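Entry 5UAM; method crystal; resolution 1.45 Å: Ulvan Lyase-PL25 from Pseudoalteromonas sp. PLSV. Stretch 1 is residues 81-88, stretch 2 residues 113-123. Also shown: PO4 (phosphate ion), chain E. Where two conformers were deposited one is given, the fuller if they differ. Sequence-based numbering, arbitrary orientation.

Stretch 1 (81-88) RAGISELG
Stretch 2 113-123: HIFYGGHGGQA

Residues 82-87, of which 82-85 are loop, run beside the end of a strand (113-116) and the loop that follows it. The end-to-end directions lie 24° apart, and about 401 Å² is buried in total. The CA atoms of Ala82 and Ile114 are 7.3 Å apart, and the register tightens to 4.8 Å between those of Ser85 and Gly117.

Ala82 (phi/psi -100/-12) is buried and its CA-to-CB bond points toward stretch 2, its CB 4.3 Å from CG1 of Ile114 (chi1 and chi2 both m) in a small apolar contact. Gly83 is fully extended (-177/178), and its CA lies 3.4 Å from Tyr116 OH; an ideal CB here would sit 2.2 Å from that hydroxyl, so only glycine fits. Tyr116, extended at -167/171 with chi1 p (72°) and chi2 -79°, carries its OH to 3.2 Å from Ile84 N. The CA-to-CB bond of Ile84 (-124/113; m, t) points away from stretch 2. Ser85 N meets the ring edge, 4.0 Å from Tyr116 CE2.

Ser85 (-90/135, chi1 t) accepts a hydrogen bond at OG from Leu87 N (3.0 Å), while the same OG packs 3.6 Å from Gly117 CA. Gly117 adopts 91/-14, where a CB would jam against the preceding carbonyl. One water joins the backbones, accepting from Glu86 N (2.9 Å) and donating to Gly117 O (2.7 Å).

Glu86 (-65/-25; m, t, chi3 -8°) starts sideways but reaches across with its carboxylate: OE1 accepts a hydrogen bond from Gln122 NE2 (2.9 Å, 162°). The CA-to-CB bond of Gln122 (-154/177, chi1 p, chi2 -109°) points toward stretch 1. Finally, buried Leu87 (-68/-24; m, t) covers the loop, with CG 3.3 Å from Gly117 O and CD2 4.0 Å from His119 CB. The His119 ring (chi1 t, chi2 180°) leads away, and its NE2 donates to phosphate O4 (2.6 Å).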

# COMPACT_ATOMS: atom_id res chain seq x y z
N ARG A 81 -18.85 -8.30 5.15
CA ARG A 81 -17.62 -8.98 5.55
C ARG A 81 -17.23 -10.01 4.50
O ARG A 81 -18.05 -10.86 4.12
CB ARG A 81 -17.80 -9.66 6.90
CG ARG A 81 -16.52 -10.34 7.36
CD ARG A 81 -16.60 -10.84 8.78
NE ARG A 81 -17.53 -11.94 8.92
CZ ARG A 81 -17.61 -12.69 10.01
NH1 ARG A 81 -16.78 -12.47 11.04
NH2 ARG A 81 -18.49 -13.68 10.07
N ALA A 82 -15.97 -9.96 4.04
CA ALA A 82 -15.51 -10.85 2.97
C ALA A 82 -14.72 -12.06 3.46
O ALA A 82 -14.47 -12.96 2.66
CB ALA A 82 -14.65 -10.06 1.97
N GLY A 83 -14.31 -12.09 4.72
CA GLY A 83 -13.48 -13.19 5.22
C GLY A 83 -13.23 -13.02 6.70
O GLY A 83 -13.68 -12.05 7.31
N ILE A 84 -12.51 -13.98 7.27
CA ILE A 84 -12.27 -14.08 8.70
C ILE A 84 -10.77 -14.09 8.92
O ILE A 84 -10.09 -15.06 8.57
CB ILE A 84 -12.95 -15.31 9.32
CG1 ILE A 84 -14.47 -15.20 9.13
CG2 ILE A 84 -12.57 -15.45 10.79
CD1 ILE A 84 -15.23 -16.43 9.58
N SER A 85 -10.25 -13.03 9.53
CA SER A 85 -8.83 -12.89 9.76
C SER A 85 -8.39 -13.46 11.10
O SER A 85 -8.99 -13.19 12.15
CB SER A 85 -8.44 -11.41 9.76
OG SER A 85 -7.07 -11.28 10.08
N GLU A 86 -7.28 -14.20 11.09
CA GLU A 86 -6.67 -14.65 12.34
C GLU A 86 -6.16 -13.48 13.17
O GLU A 86 -6.01 -13.62 14.39
CB GLU A 86 -5.52 -15.62 12.04
CG GLU A 86 -5.95 -16.88 11.36
CD GLU A 86 -4.80 -17.79 10.96
OE1 GLU A 86 -3.63 -17.39 11.06
OE2 GLU A 86 -5.08 -18.93 10.56
N LEU A 87 -5.84 -12.36 12.54
CA LEU A 87 -5.21 -11.27 13.26
C LEU A 87 -6.13 -10.63 14.28
O LEU A 87 -5.64 -10.05 15.24
CB LEU A 87 -4.69 -10.23 12.29
CG LEU A 87 -3.56 -10.70 11.38
CD1 LEU A 87 -3.24 -9.61 10.39
CD2 LEU A 87 -2.32 -11.11 12.18
N GLY A 88 -7.44 -10.74 14.10
CA GLY A 88 -8.36 -10.19 15.09
C GLY A 88 -8.74 -11.13 16.20
O GLY A 88 -9.58 -10.78 17.05
N HIS A 113 -11.89 -10.33 -5.91
CA HIS A 113 -10.95 -11.02 -5.04
C HIS A 113 -10.49 -10.09 -3.94
O HIS A 113 -10.23 -8.91 -4.19
CB HIS A 113 -9.72 -11.42 -5.84
CG HIS A 113 -10.01 -12.43 -6.90
ND1 HIS A 113 -9.70 -13.76 -6.77
CD2 HIS A 113 -10.63 -12.29 -8.09
CE1 HIS A 113 -10.09 -14.40 -7.86
NE2 HIS A 113 -10.65 -13.52 -8.68
N ILE A 114 -10.39 -10.63 -2.73
CA ILE A 114 -9.90 -9.90 -1.57
C ILE A 114 -8.75 -10.71 -0.97
O ILE A 114 -8.93 -11.88 -0.62
CB ILE A 114 -11.02 -9.65 -0.54
CG1 ILE A 114 -12.06 -8.68 -1.12
CG2 ILE A 114 -10.44 -9.13 0.77
CD1 ILE A 114 -11.61 -7.26 -1.23
N PHE A 115 -7.57 -10.11 -0.90
CA PHE A 115 -6.41 -10.70 -0.24
C PHE A 115 -6.25 -9.99 1.10
O PHE A 115 -6.37 -8.77 1.17
CB PHE A 115 -5.18 -10.49 -1.12
CG PHE A 115 -5.34 -11.05 -2.51
CD1 PHE A 115 -5.06 -12.37 -2.79
CD2 PHE A 115 -5.80 -10.25 -3.52
CE1 PHE A 115 -5.21 -12.88 -4.07
CE2 PHE A 115 -5.95 -10.75 -4.81
CZ PHE A 115 -5.66 -12.06 -5.07
N TYR A 116 -6.04 -10.75 2.17
CA TYR A 116 -6.15 -10.16 3.50
C TYR A 116 -5.57 -11.10 4.54
O TYR A 116 -5.27 -12.27 4.27
CB TYR A 116 -7.62 -9.90 3.83
CG TYR A 116 -8.41 -11.16 4.11
CD1 TYR A 116 -8.87 -11.98 3.07
CD2 TYR A 116 -8.67 -11.58 5.41
CE1 TYR A 116 -9.57 -13.14 3.34
CE2 TYR A 116 -9.35 -12.74 5.68
CZ TYR A 116 -9.79 -13.53 4.64
OH TYR A 116 -10.48 -14.69 4.92
N GLY A 117 -5.43 -10.60 5.76
CA GLY A 117 -5.28 -11.44 6.93
C GLY A 117 -3.86 -11.79 7.34
O GLY A 117 -3.67 -12.30 8.44
N GLY A 118 -2.85 -11.57 6.49
CA GLY A 118 -1.52 -12.09 6.76
C GLY A 118 -0.60 -11.12 7.47
O GLY A 118 -0.52 -9.94 7.12
N HIS A 119 0.14 -11.63 8.46
CA HIS A 119 1.31 -10.94 8.97
C HIS A 119 2.47 -11.92 9.07
O HIS A 119 3.21 -11.96 10.06
CB HIS A 119 1.05 -10.20 10.27
CG HIS A 119 2.09 -9.19 10.61
ND1 HIS A 119 2.02 -8.42 11.75
CD2 HIS A 119 3.21 -8.78 9.95
CE1 HIS A 119 3.06 -7.60 11.79
NE2 HIS A 119 3.79 -7.80 10.71
N GLY A 120 2.63 -12.71 8.00
CA GLY A 120 3.79 -13.57 7.83
C GLY A 120 3.58 -15.03 8.19
O GLY A 120 4.54 -15.81 8.15
N GLY A 121 2.36 -15.43 8.53
CA GLY A 121 2.12 -16.80 8.93
C GLY A 121 2.73 -17.14 10.28
O GLY A 121 3.24 -16.28 11.00
N GLN A 122 2.69 -18.42 10.62
CA GLN A 122 3.21 -18.89 11.88
C GLN A 122 3.60 -20.36 11.71
O GLN A 122 3.39 -20.95 10.65
CB GLN A 122 2.19 -18.70 13.01
CG GLN A 122 0.86 -19.39 12.77
CD GLN A 122 -0.27 -18.44 12.48
OE1 GLN A 122 -0.50 -17.46 13.22
NE2 GLN A 122 -1.02 -18.71 11.41
N ALA A 123 4.17 -20.93 12.78
CA ALA A 123 4.68 -22.29 12.70
C ALA A 123 3.61 -23.30 12.32
O ALA A 123 3.92 -24.34 11.72
CB ALA A 123 5.33 -22.70 14.02
P PO4 E . 6.53 -5.18 9.89
O1 PO4 E . 7.42 -5.10 11.11
O2 PO4 E . 7.32 -5.00 8.66
O3 PO4 E . 5.53 -4.06 10.04
O4 PO4 E . 5.88 -6.56 9.88
O HOH W 1 -5.40 -14.37 8.89